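Local coordinates for glycosyl hydrolase (Streptomyces cattleya, PDB 7LR8), which probably hydrolyses the beta-1,4-mannosyl linkage of Man-beta-1,4-GlcNAc, the disaccharide left from the core of N-glycans, at residues S225-N229 with G230-R234; P274-P277 with A278-A282; L31-L35 with D36-A40; H307-D310 with R311-D315; Y198-A201 with W202-D206. The protein carries 1 engineered substitution. All coordinates share one frame; numbering follows the deposited sequence.

All five contacts are short local arrangements in the loops and helix starts that follow strands of a (beta/alpha)8 barrel. Contact 5 is buried, contacts 1 and 4 are partly buried, and contacts 2 and 3 lie at the surface. Contacts 1 and 5 meet through N229 and D199; contact 1 lends W226 and F228 to the glycan pocket and contact 5 lends Y198. Contact 1 also packs on contact 2, where V227 meets V276. Contacts 3 and 4 reach the second subunit. Side-chain oxygens accepting backbone N-H groups shape contacts 1, 3 and 4, with charged arginines around the last two, whereas contacts 2 and 5 rely on backbone carbonyls, small apolar groups and rings.

Contact 1 of 5, residues S225-N229 with G230-R234; sequences SWVFN and GTAQR. With BMA (beta-D-mannopyranose), chain D; NAG (2-acetamido-2-deoxy-beta-D-glucopyranose), chain C.
N229 turns its amide oxygen on T231 and takes two hydrogen bonds with it. T231 OG1 donates to N229 OD1 at 2.8 Å, in the amide plane and on a lone pair; T231 N reaches the same OD1 at 3.0 Å, closing an Asx turn. A chi1 of 67° places N229 CG between its own N and carbonyl carbon, and the amide lies alongside the T231 side chain, pointing the same way. A second polar link comes from Q233, whose chain bends at chi2 and returns its NE2 to F228 O at 2.9 Å. That bond is nearly straight (173°) and lies in the amide plane of Q233, but it meets the F228 carbonyl from above its plane. A232 N adds a backbone bond to V227 O.

The segment 225-229 leaves the sixth strand of the (beta/alpha)8 barrel, folds through a type I turn from W226 to N229, and enters helix 231-235 with G230 as N-cap.

Its aromatic residues look the other way, onto the bound disaccharide. BMA O5 sits 3.3 Å above the W226 ring plane, near the rim, with BMA C5 3.6 Å from W226 CZ2. F228 meets the sugars at its edge instead, CZ lying 3.4 Å from BMA O6. E268 takes a hydrogen bond from W226 NE1, which helps hold the indole with its face to the mannose.

Apolar contact across the turn is slight: V227 CG2 comes to 4.5 Å from A232 CB.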
# COMPACT_ATOMS: atom_id res chain seq x y z
N SER B 225 -8.18 -23.44 9.75
CA SER B 225 -8.85 -24.53 9.04
C SER B 225 -9.87 -23.98 8.04
O SER B 225 -10.89 -23.40 8.43
CB SER B 225 -9.54 -25.46 10.02
OG SER B 225 -10.18 -26.50 9.30
N TRP B 226 -9.62 -24.21 6.75
CA TRP B 226 -10.43 -23.63 5.68
C TRP B 226 -10.71 -24.69 4.63
O TRP B 226 -9.82 -25.05 3.85
CB TRP B 226 -9.72 -22.42 5.07
CG TRP B 226 -9.73 -21.27 6.00
CD1 TRP B 226 -8.69 -20.81 6.76
CD2 TRP B 226 -10.86 -20.45 6.32
NE1 TRP B 226 -9.10 -19.73 7.51
CE2 TRP B 226 -10.43 -19.51 7.28
CE3 TRP B 226 -12.19 -20.45 5.91
CZ2 TRP B 226 -11.29 -18.54 7.79
CZ3 TRP B 226 -13.05 -19.48 6.43
CH2 TRP B 226 -12.60 -18.56 7.36
N VAL B 227 -11.96 -25.18 4.59
CA VAL B 227 -12.30 -26.32 3.74
C VAL B 227 -12.47 -25.97 2.27
O VAL B 227 -12.77 -26.86 1.47
CB VAL B 227 -13.56 -27.04 4.28
CG1 VAL B 227 -13.30 -27.58 5.68
CG2 VAL B 227 -14.77 -26.12 4.27
N PHE B 228 -12.26 -24.70 1.88
CA PHE B 228 -12.16 -24.39 0.46
C PHE B 228 -10.79 -24.73 -0.11
O PHE B 228 -10.52 -24.45 -1.29
CB PHE B 228 -12.51 -22.92 0.17
CG PHE B 228 -11.70 -21.91 0.97
CD1 PHE B 228 -10.32 -21.88 0.92
CD2 PHE B 228 -12.35 -20.97 1.75
CE1 PHE B 228 -9.59 -20.95 1.65
CE2 PHE B 228 -11.64 -20.04 2.48
CZ PHE B 228 -10.26 -20.02 2.42
N ASN B 229 -9.93 -25.35 0.69
CA ASN B 229 -8.57 -25.69 0.31
C ASN B 229 -8.48 -26.97 -0.52
O ASN B 229 -7.39 -27.55 -0.63
CB ASN B 229 -7.71 -25.83 1.56
CG ASN B 229 -8.12 -27.01 2.43
OD1 ASN B 229 -9.03 -27.78 2.08
ND2 ASN B 229 -7.45 -27.16 3.56
N GLY B 230 -9.60 -27.45 -1.06
CA GLY B 230 -9.67 -28.72 -1.75
C GLY B 230 -10.45 -29.78 -1.01
O GLY B 230 -10.85 -30.78 -1.62
N THR B 231 -10.69 -29.58 0.29
CA THR B 231 -11.39 -30.59 1.08
C THR B 231 -12.84 -30.71 0.64
O THR B 231 -13.31 -31.80 0.31
CB THR B 231 -11.32 -30.25 2.56
OG1 THR B 231 -9.94 -30.23 3.00
CG2 THR B 231 -12.10 -31.29 3.35
N ALA B 232 -13.57 -29.59 0.64
CA ALA B 232 -14.97 -29.64 0.22
C ALA B 232 -15.09 -30.05 -1.25
O ALA B 232 -16.01 -30.79 -1.62
CB ALA B 232 -15.63 -28.29 0.45
N GLN B 233 -14.19 -29.56 -2.10
CA GLN B 233 -14.29 -29.84 -3.52
C GLN B 233 -14.13 -31.33 -3.80
O GLN B 233 -14.81 -31.88 -4.67
CB GLN B 233 -13.23 -29.03 -4.29
CG GLN B 233 -13.43 -27.53 -4.19
CD GLN B 233 -12.61 -26.88 -3.08
OE1 GLN B 233 -12.41 -27.45 -2.00
NE2 GLN B 233 -12.15 -25.66 -3.34
N ARG B 234 -13.23 -31.99 -3.08
CA ARG B 234 -12.92 -33.39 -3.36
C ARG B 234 -13.87 -34.35 -2.66
O ARG B 234 -14.33 -35.32 -3.28
CB ARG B 234 -11.48 -33.69 -2.93
CG ARG B 234 -11.07 -35.14 -3.15
CD ARG B 234 -9.60 -35.33 -2.85
NE ARG B 234 -8.77 -34.43 -3.65
CZ ARG B 234 -8.05 -34.81 -4.71
NH1 ARG B 234 -8.06 -36.07 -5.10
NH2 ARG B 234 -7.33 -33.91 -5.37
C1 BMA D . -7.65 -16.64 5.92
C2 BMA D . -7.76 -15.35 6.80
C3 BMA D . -8.27 -14.21 5.94
C4 BMA D . -9.52 -14.69 5.08
C5 BMA D . -10.01 -16.10 5.52
C6 BMA D . -11.13 -16.64 4.67
O2 BMA D . -6.51 -14.98 7.36
O3 BMA D . -7.20 -13.66 5.13
O4 BMA D . -10.55 -13.76 5.26
O5 BMA D . -8.93 -17.05 5.39
O6 BMA D . -10.63 -16.76 3.32
C1 NAG C . -5.86 -18.24 1.18
C2 NAG C . -6.40 -16.81 1.12
C3 NAG C . -6.30 -16.15 2.51
C4 NAG C . -6.92 -17.03 3.59
C5 NAG C . -6.29 -18.42 3.51
C6 NAG C . -6.82 -19.43 4.49
C7 NAG C . -6.25 -15.30 -0.82
C8 NAG C . -5.33 -14.59 -1.77
N2 NAG C . -5.67 -16.04 0.13
O1 NAG C . -6.09 -18.85 -0.05
O3 NAG C . -6.92 -14.87 2.48
O4 NAG C . -6.68 -16.41 4.85
O5 NAG C . -6.53 -18.96 2.20
O6 NAG C . -6.06 -20.63 4.44
O7 NAG C . -7.48 -15.20 -0.91

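Contact 2 of 5, residues P274-P277 with A278-A282; sequences PHVP and AEYAA
The chain turns just after P277, whose carbonyl oxygen accepts Y280 N at 2.9 Å, the N-H arriving from above the carbonyl plane, 56° out of it. From here helix 281-293 carries on between the seventh and eighth strands of the (beta/alpha)8 barrel.

V276 and Y280 make the main side-chain meeting. The valine offers one methyl, CG1, to the edge of the tyrosine ring, 3.9 Å from Y280 CD2 and close to the ring plane. A chi1 of -171° points Y280 CG away from its own N, which swings the ring's edge toward V276. The same V276 CG1 also lies 3.9 Å from A281 CA. On the proline side, P277 CD approaches Y280 CB at 4.2 Å. E279 folds back as well: its chain bends at chi2 and lays OE1 3.4 Å from P277 CB.

V276 packs further on V227, and Y280 touches R238, tying the start of this helix to the neighbouring barrel loops.

Apart from the backbone bond and the E279 oxygen beside the proline ring, the side chains meet carbon to carbon. The P277 O bond closes the turn and apolar contacts fill in around it, while the E279 carboxylate stays at the exposed surface.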
# COMPACT_ATOMS: atom_id res chain seq x y z
N PRO B 274 -19.47 -21.23 -1.52
CA PRO B 274 -20.49 -22.28 -1.50
C PRO B 274 -20.00 -23.63 -0.99
O PRO B 274 -20.78 -24.58 -0.96
CB PRO B 274 -20.90 -22.40 -2.97
CG PRO B 274 -19.83 -21.68 -3.76
CD PRO B 274 -18.79 -21.18 -2.83
N HIS B 275 -18.71 -23.70 -0.64
CA HIS B 275 -18.15 -24.95 -0.13
C HIS B 275 -18.90 -25.40 1.11
O HIS B 275 -19.12 -26.60 1.32
CB HIS B 275 -16.66 -24.75 0.14
CG HIS B 275 -15.93 -24.16 -1.02
ND1 HIS B 275 -15.78 -22.80 -1.19
CD2 HIS B 275 -15.37 -24.74 -2.11
CE1 HIS B 275 -15.12 -22.57 -2.31
NE2 HIS B 275 -14.86 -23.73 -2.89
N VAL B 276 -19.31 -24.44 1.94
CA VAL B 276 -20.35 -24.63 2.94
C VAL B 276 -21.47 -23.65 2.63
O VAL B 276 -21.33 -22.45 2.87
CB VAL B 276 -19.81 -24.42 4.37
CG1 VAL B 276 -20.92 -24.68 5.39
CG2 VAL B 276 -18.61 -25.33 4.62
N PRO B 277 -22.58 -24.12 2.06
CA PRO B 277 -23.70 -23.22 1.76
C PRO B 277 -24.19 -22.54 3.03
O PRO B 277 -24.11 -23.11 4.13
CB PRO B 277 -24.77 -24.15 1.18
CG PRO B 277 -24.02 -25.34 0.70
CD PRO B 277 -22.84 -25.49 1.61
N ALA B 278 -24.71 -21.32 2.87
CA ALA B 278 -25.19 -20.57 4.02
C ALA B 278 -26.26 -21.34 4.80
O ALA B 278 -26.32 -21.25 6.03
CB ALA B 278 -25.73 -19.21 3.58
N GLU B 279 -27.11 -22.10 4.10
CA GLU B 279 -28.14 -22.88 4.78
C GLU B 279 -27.58 -24.06 5.57
O GLU B 279 -28.30 -24.62 6.39
CB GLU B 279 -29.19 -23.39 3.78
CG GLU B 279 -28.64 -24.30 2.72
CD GLU B 279 -28.41 -23.58 1.40
OE1 GLU B 279 -27.77 -22.50 1.41
OE2 GLU B 279 -28.90 -24.08 0.36
N TYR B 280 -26.33 -24.44 5.34
CA TYR B 280 -25.67 -25.51 6.07
C TYR B 280 -24.65 -24.99 7.08
O TYR B 280 -24.05 -25.78 7.82
CB TYR B 280 -24.99 -26.47 5.09
CG TYR B 280 -24.44 -27.74 5.71
CD1 TYR B 280 -25.30 -28.72 6.20
CD2 TYR B 280 -23.08 -27.96 5.79
CE1 TYR B 280 -24.80 -29.88 6.76
CE2 TYR B 280 -22.57 -29.12 6.36
CZ TYR B 280 -23.44 -30.07 6.84
OH TYR B 280 -22.94 -31.22 7.40
N ALA B 281 -24.45 -23.67 7.14
CA ALA B 281 -23.37 -23.13 7.97
C ALA B 281 -23.57 -23.47 9.44
O ALA B 281 -22.59 -23.75 10.15
CB ALA B 281 -23.27 -21.62 7.77
N ALA B 282 -24.81 -23.43 9.93
CA ALA B 282 -25.05 -23.72 11.34
C ALA B 282 -24.72 -25.18 11.66
O ALA B 282 -24.02 -25.47 12.64
CB ALA B 282 -26.50 -23.41 11.72

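Contact 3 of 5, residues L31-L35 with D36-A40; sequences LDFDL and DAVRA. With SO4 (sulfate ion), chain I.
D34 OD1 accepts A37 N at 3.0 Å, in a bond that is fairly straight (158°) but meets the oxygen from above the carboxylate plane, 63° out of it. A water makes a very short contact with the same oxygen. The bond from A37 makes D34 the N-cap of helix 35-46, the first helix after a strand in the (beta/alpha)8 barrel. With chi1 at -176°, D34 CG sits beside the carbonyl carbon, which brings the carboxylate to the opening turn. V38 N bonds to D34 O; the D34 carboxylate and its backbone carbonyl therefore both receive N-H groups from the first turn.

R39, one turn beyond L35, lays its guanidinium against the leucine. L35 CD2 covers one face, 3.3 Å above the plane and toward the rim. Anions sit at its edge: R39 NH1 forms a salt bridge with D36 OD1 at 2.9 Å, and R39 NH2 gives a straight bond at 2.6 Å to O4 of a sulfate ion, probably from the crystallisation liquor.

F33 CE1 touches V38 CG2 at 4.3 Å, and D32 pairs with R70 of the second subunit.

The D34 charge would be favoured by the helix start, and R39's positive charge is probably balanced by D36 and, in this crystal, the sulfate.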
# COMPACT_ATOMS: atom_id res chain seq x y z
N LEU B 31 -8.57 4.12 9.96
CA LEU B 31 -8.57 5.44 9.33
C LEU B 31 -9.72 6.31 9.78
O LEU B 31 -9.69 7.52 9.52
CB LEU B 31 -8.61 5.29 7.80
CG LEU B 31 -7.49 4.46 7.17
CD1 LEU B 31 -7.76 4.28 5.67
CD2 LEU B 31 -6.12 5.11 7.38
N ASP B 32 -10.72 5.74 10.44
CA ASP B 32 -11.92 6.45 10.89
C ASP B 32 -12.32 5.80 12.21
O ASP B 32 -13.41 5.23 12.36
CB ASP B 32 -13.04 6.38 9.86
CG ASP B 32 -12.68 7.09 8.57
OD1 ASP B 32 -12.64 8.34 8.56
OD2 ASP B 32 -12.41 6.39 7.57
N PHE B 33 -11.41 5.86 13.17
CA PHE B 33 -11.54 5.05 14.37
C PHE B 33 -12.69 5.57 15.23
O PHE B 33 -12.68 6.73 15.66
CB PHE B 33 -10.23 5.01 15.15
CG PHE B 33 -10.23 4.01 16.27
CD1 PHE B 33 -10.10 2.66 16.00
CD2 PHE B 33 -10.41 4.42 17.58
CE1 PHE B 33 -10.11 1.72 17.04
CE2 PHE B 33 -10.43 3.50 18.62
CZ PHE B 33 -10.27 2.14 18.34
N ASP B 34 -13.67 4.71 15.47
CA ASP B 34 -14.90 5.03 16.18
C ASP B 34 -14.99 4.03 17.32
O ASP B 34 -15.38 2.87 17.10
CB ASP B 34 -16.11 4.94 15.24
CG ASP B 34 -17.42 5.36 15.90
OD1 ASP B 34 -17.58 5.18 17.13
OD2 ASP B 34 -18.31 5.87 15.18
N LEU B 35 -14.64 4.47 18.53
CA LEU B 35 -14.65 3.56 19.68
C LEU B 35 -16.05 3.08 20.04
O LEU B 35 -16.22 1.94 20.48
CB LEU B 35 -13.98 4.23 20.88
CG LEU B 35 -13.69 3.38 22.12
CD1 LEU B 35 -12.86 2.15 21.76
CD2 LEU B 35 -12.98 4.23 23.18
N ASP B 36 -17.07 3.93 19.86
CA ASP B 36 -18.43 3.51 20.17
C ASP B 36 -18.90 2.42 19.22
O ASP B 36 -19.64 1.51 19.63
CB ASP B 36 -19.38 4.71 20.11
CG ASP B 36 -19.22 5.62 21.31
OD1 ASP B 36 -18.85 5.11 22.39
OD2 ASP B 36 -19.46 6.84 21.18
N ALA B 37 -18.47 2.48 17.95
CA ALA B 37 -18.78 1.41 17.01
C ALA B 37 -18.05 0.12 17.39
O ALA B 37 -18.62 -0.97 17.29
CB ALA B 37 -18.43 1.83 15.58
N VAL B 38 -16.81 0.24 17.85
CA VAL B 38 -16.09 -0.93 18.35
C VAL B 38 -16.78 -1.51 19.58
O VAL B 38 -16.94 -2.73 19.71
CB VAL B 38 -14.63 -0.55 18.64
CG1 VAL B 38 -13.95 -1.62 19.46
CG2 VAL B 38 -13.89 -0.30 17.32
N ARG B 39 -17.23 -0.64 20.49
CA ARG B 39 -17.92 -1.12 21.69
C ARG B 39 -19.20 -1.87 21.34
O ARG B 39 -19.49 -2.93 21.91
CB ARG B 39 -18.23 0.06 22.61
CG ARG B 39 -17.03 0.59 23.40
CD ARG B 39 -17.34 1.99 23.90
NE ARG B 39 -16.34 2.49 24.85
CZ ARG B 39 -16.00 3.77 24.96
NH1 ARG B 39 -16.56 4.68 24.17
NH2 ARG B 39 -15.08 4.14 25.85
N ALA B 40 -19.98 -1.34 20.40
CA ALA B 40 -21.21 -2.02 20.00
C ALA B 40 -20.90 -3.35 19.33
O ALA B 40 -21.60 -4.35 19.56
CB ALA B 40 -22.02 -1.12 19.06
S SO4 I . -15.61 7.80 26.41
O1 SO4 I . -15.09 9.09 25.97
O2 SO4 I . -15.67 7.78 27.87
O3 SO4 I . -16.95 7.60 25.87
O4 SO4 I . -14.73 6.74 25.94
O HOH W 1 -17.55 7.18 18.61

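Contact 4 of 5, residues H307-D310 with R311-D315; sequences HDVD and RRLAD. With AE3 (2-(2-ethoxyethoxy)ethanol), chain E.
D310 and R312 lie obliquely across each other, carboxylate and guanidinium planes 74° apart, and it is the backbone rather than the charged tip of the arginine that the aspartate takes hold of. D310 OD1 accepts R312 N at 2.9 Å along a straight line (169°), yet the N-H comes from above the carboxylate plane. Turning CG trans to the D310 nitrogen (chi1 -172°) carries the carboxylate toward the next peptides and makes this an Asx turn. R312 then runs extended past it: R312 CB lies 3.4 Å from D310 OD1 and R312 CD 4.0 Å from D310 OD2. The charged ends do not close up, since R312 NE stays 4.7 Å from D310 OD1, leaving at most a general attraction.

The same residues form a type I turn from D310 to L313, closed by L313 N on D310 O at 2.9 Å. It belongs to the long loop after the eighth strand of the (beta/alpha)8 barrel, before helix 334-349. L313 CB also rests on that carbonyl oxygen, at 3.3 Å.

V309 and L313, both buried, cross at about a right angle, CG1 of the valine meeting CD1 of the leucine at 4.0 Å. V309 also packs on W26, and L313 on N65 of the second subunit. R311 heads elsewhere, to a salt bridge with E318.

Farther along, D315 O receives the O4 hydroxyl of a bound 2-(2-ethoxyethoxy)ethanol at 3.2 Å, while the D315 carboxylate pairs with R66 and R116 of the second subunit.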
# COMPACT_ATOMS: atom_id res chain seq x y z
N HIS B 307 -18.11 -10.45 12.25
CA HIS B 307 -19.10 -9.68 11.51
C HIS B 307 -18.91 -9.84 10.01
O HIS B 307 -17.78 -9.87 9.51
CB HIS B 307 -19.04 -8.21 11.89
CG HIS B 307 -19.47 -7.93 13.30
ND1 HIS B 307 -18.61 -8.03 14.37
CD2 HIS B 307 -20.68 -7.59 13.81
CE1 HIS B 307 -19.27 -7.75 15.48
NE2 HIS B 307 -20.53 -7.49 15.17
N ASP B 308 -20.03 -9.92 9.31
CA ASP B 308 -20.03 -9.88 7.86
C ASP B 308 -19.31 -8.63 7.37
O ASP B 308 -19.29 -7.59 8.04
CB ASP B 308 -21.46 -9.85 7.31
CG ASP B 308 -22.16 -11.21 7.37
OD1 ASP B 308 -21.49 -12.26 7.50
OD2 ASP B 308 -23.40 -11.21 7.28
N VAL B 309 -18.74 -8.73 6.16
CA VAL B 309 -18.10 -7.60 5.49
C VAL B 309 -19.15 -6.83 4.71
O VAL B 309 -20.03 -7.42 4.07
CB VAL B 309 -16.96 -8.08 4.57
CG1 VAL B 309 -16.24 -6.88 3.93
CG2 VAL B 309 -15.97 -8.93 5.36
N ASP B 310 -19.08 -5.50 4.78
CA ASP B 310 -20.02 -4.66 4.06
C ASP B 310 -19.87 -4.87 2.55
O ASP B 310 -18.78 -4.69 2.00
CB ASP B 310 -19.79 -3.19 4.42
CG ASP B 310 -20.86 -2.26 3.86
OD1 ASP B 310 -21.69 -2.70 3.04
OD2 ASP B 310 -20.88 -1.07 4.25
N ARG B 311 -20.97 -5.26 1.89
CA ARG B 311 -20.88 -5.49 0.45
C ARG B 311 -20.77 -4.21 -0.36
O ARG B 311 -20.59 -4.27 -1.58
CB ARG B 311 -22.09 -6.31 -0.03
CG ARG B 311 -21.98 -7.76 0.39
CD ARG B 311 -23.10 -8.64 -0.18
NE ARG B 311 -23.08 -9.94 0.50
CZ ARG B 311 -22.46 -11.02 0.03
NH1 ARG B 311 -21.83 -10.97 -1.14
NH2 ARG B 311 -22.49 -12.14 0.72
N ARG B 312 -20.86 -3.05 0.29
CA ARG B 312 -20.46 -1.80 -0.35
C ARG B 312 -18.96 -1.69 -0.55
O ARG B 312 -18.50 -0.73 -1.17
CB ARG B 312 -20.95 -0.60 0.45
CG ARG B 312 -22.46 -0.40 0.39
CD ARG B 312 -22.93 0.69 1.33
NE ARG B 312 -24.39 0.81 1.33
CZ ARG B 312 -25.07 1.61 0.51
NH1 ARG B 312 -24.43 2.36 -0.38
NH2 ARG B 312 -26.40 1.65 0.57
N LEU B 313 -18.18 -2.63 -0.01
CA LEU B 313 -16.74 -2.70 -0.25
C LEU B 313 -16.51 -3.67 -1.41
O LEU B 313 -17.07 -4.77 -1.42
CB LEU B 313 -16.00 -3.15 1.00
CG LEU B 313 -16.04 -2.24 2.23
CD1 LEU B 313 -15.52 -2.97 3.45
CD2 LEU B 313 -15.22 -0.97 1.99
N ALA B 314 -15.73 -3.25 -2.39
CA ALA B 314 -15.63 -4.02 -3.62
C ALA B 314 -14.45 -4.99 -3.59
O ALA B 314 -13.53 -4.86 -2.79
CB ALA B 314 -15.50 -3.09 -4.83
N ASP B 315 -14.51 -5.97 -4.49
CA ASP B 315 -13.42 -6.81 -4.97
C ASP B 315 -13.04 -7.95 -4.03
O ASP B 315 -12.11 -8.70 -4.38
CB ASP B 315 -12.15 -5.99 -5.28
CG ASP B 315 -12.34 -5.04 -6.45
OD1 ASP B 315 -12.88 -5.47 -7.49
OD2 ASP B 315 -11.95 -3.86 -6.31
C1 AE3 E . -9.94 -16.33 -3.77
C2 AE3 E . -8.60 -15.98 -4.42
O2 AE3 E . -8.29 -14.64 -4.19
C3 AE3 E . -7.91 -13.94 -5.35
C4 AE3 E . -8.10 -12.45 -5.11
O3 AE3 E . -8.82 -11.90 -6.17
C5 AE3 E . -10.07 -11.40 -5.79
C6 AE3 E . -10.98 -11.27 -7.01
O4 AE3 E . -12.30 -11.05 -6.59

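Contact 5 of 5, residues Y198-A201 with W202-D206; sequences YDAA and WYLDD
Helix 200-203 spans the junction of the two segments, and the carbonyl oxygens of D199 and A200 each take two N-H groups. D199 O accepts W202 N at 2.9 Å and, weakly, Y203 N; A200 O takes L204 N at 3.1 Å and, again weakly, Y203 N. The stronger bonds thus pass from i+3 (D199 O to W202 N) to i+4 (A200 O to L204 N) before L204 leaves helical angles.

The D199 carboxylate leans on the Y203 ring, their planes 28° apart. The touch is made by D199 CG, 3.8 Å from Y203 CD2, because a chi1 of 62° folds the carboxylate back over its own backbone and against the ring. The polar end is held from outside: D199 OD2 accepts a hydrogen bond from N229 ND2.

W202 uses its indole in two ways, with D199 CA near the ring plane at its edge, 3.9 Å from W202 CD1, and the A201 methyl over one face. Farther along, A200 CB packs against L204 CD1 at 3.9 Å.

W202 is wedged among strand 221-225 and helices 211-216 and 240-253, while Y198, which touches the bound NAG, has A200 N 3.7 Å above its ring plane. The arrangement is a short helix in the loop after the fifth strand of a (beta/alpha)8 barrel, at the end where such enzymes carry their sugar-binding pocket.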
# COMPACT_ATOMS: atom_id res chain seq x y z
N TYR B 198 -0.68 -20.18 7.33
CA TYR B 198 -1.78 -20.85 6.65
C TYR B 198 -1.33 -22.23 6.16
O TYR B 198 -0.15 -22.58 6.20
CB TYR B 198 -2.33 -19.98 5.52
CG TYR B 198 -1.78 -20.22 4.13
CD1 TYR B 198 -0.57 -19.68 3.73
CD2 TYR B 198 -2.51 -20.96 3.19
CE1 TYR B 198 -0.08 -19.87 2.45
CE2 TYR B 198 -2.03 -21.16 1.91
CZ TYR B 198 -0.82 -20.61 1.55
OH TYR B 198 -0.35 -20.82 0.26
N ASP B 199 -2.30 -23.04 5.71
CA ASP B 199 -2.09 -24.49 5.65
C ASP B 199 -1.05 -24.93 4.62
O ASP B 199 -0.72 -26.12 4.59
CB ASP B 199 -3.43 -25.23 5.42
CG ASP B 199 -4.13 -24.88 4.10
OD1 ASP B 199 -3.45 -24.51 3.11
OD2 ASP B 199 -5.38 -24.97 4.06
N ALA B 200 -0.50 -24.02 3.80
CA ALA B 200 0.68 -24.37 3.02
C ALA B 200 1.81 -24.90 3.90
O ALA B 200 2.61 -25.73 3.46
CB ALA B 200 1.19 -23.16 2.23
N ALA B 201 1.87 -24.44 5.15
CA ALA B 201 2.91 -24.93 6.05
C ALA B 201 2.79 -26.43 6.30
O ALA B 201 3.79 -27.09 6.60
CB ALA B 201 2.87 -24.18 7.38
N TRP B 202 1.58 -26.99 6.19
CA TRP B 202 1.37 -28.43 6.37
C TRP B 202 1.20 -29.18 5.06
O TRP B 202 1.42 -30.39 5.03
CB TRP B 202 0.14 -28.69 7.25
CG TRP B 202 0.07 -27.78 8.43
CD1 TRP B 202 -0.59 -26.59 8.51
CD2 TRP B 202 0.71 -27.97 9.69
NE1 TRP B 202 -0.40 -26.03 9.75
CE2 TRP B 202 0.39 -26.86 10.50
CE3 TRP B 202 1.52 -28.98 10.22
CZ2 TRP B 202 0.86 -26.73 11.80
CZ3 TRP B 202 1.98 -28.84 11.51
CH2 TRP B 202 1.65 -27.73 12.29
N TYR B 203 0.81 -28.50 3.98
CA TYR B 203 0.29 -29.17 2.79
C TYR B 203 1.14 -29.01 1.53
O TYR B 203 1.00 -29.84 0.62
CB TYR B 203 -1.12 -28.64 2.47
CG TYR B 203 -2.22 -29.08 3.41
CD1 TYR B 203 -2.00 -30.00 4.44
CD2 TYR B 203 -3.50 -28.58 3.26
CE1 TYR B 203 -3.05 -30.40 5.28
CE2 TYR B 203 -4.54 -28.97 4.08
CZ TYR B 203 -4.32 -29.87 5.09
OH TYR B 203 -5.38 -30.25 5.89
N LEU B 204 2.01 -28.00 1.45
CA LEU B 204 2.70 -27.63 0.21
C LEU B 204 4.15 -28.07 0.27
O LEU B 204 4.93 -27.53 1.07
CB LEU B 204 2.62 -26.12 -0.01
CG LEU B 204 1.66 -25.50 -1.02
CD1 LEU B 204 2.20 -24.14 -1.45
CD2 LEU B 204 1.46 -26.40 -2.22
N ASP B 205 4.53 -29.01 -0.59
CA ASP B 205 5.94 -29.37 -0.70
C ASP B 205 6.75 -28.14 -1.08
O ASP B 205 6.30 -27.28 -1.85
CB ASP B 205 6.14 -30.46 -1.76
CG ASP B 205 5.38 -31.74 -1.44
OD1 ASP B 205 5.11 -32.01 -0.25
OD2 ASP B 205 5.06 -32.47 -2.39
N ASP B 206 7.94 -28.03 -0.50
CA ASP B 206 8.91 -26.96 -0.78
C ASP B 206 8.47 -25.59 -0.26
O ASP B 206 9.18 -24.61 -0.49
CB ASP B 206 9.23 -26.85 -2.28
CG ASP B 206 9.70 -28.17 -2.86
OD1 ASP B 206 10.50 -28.86 -2.20
OD2 ASP B 206 9.26 -28.51 -3.98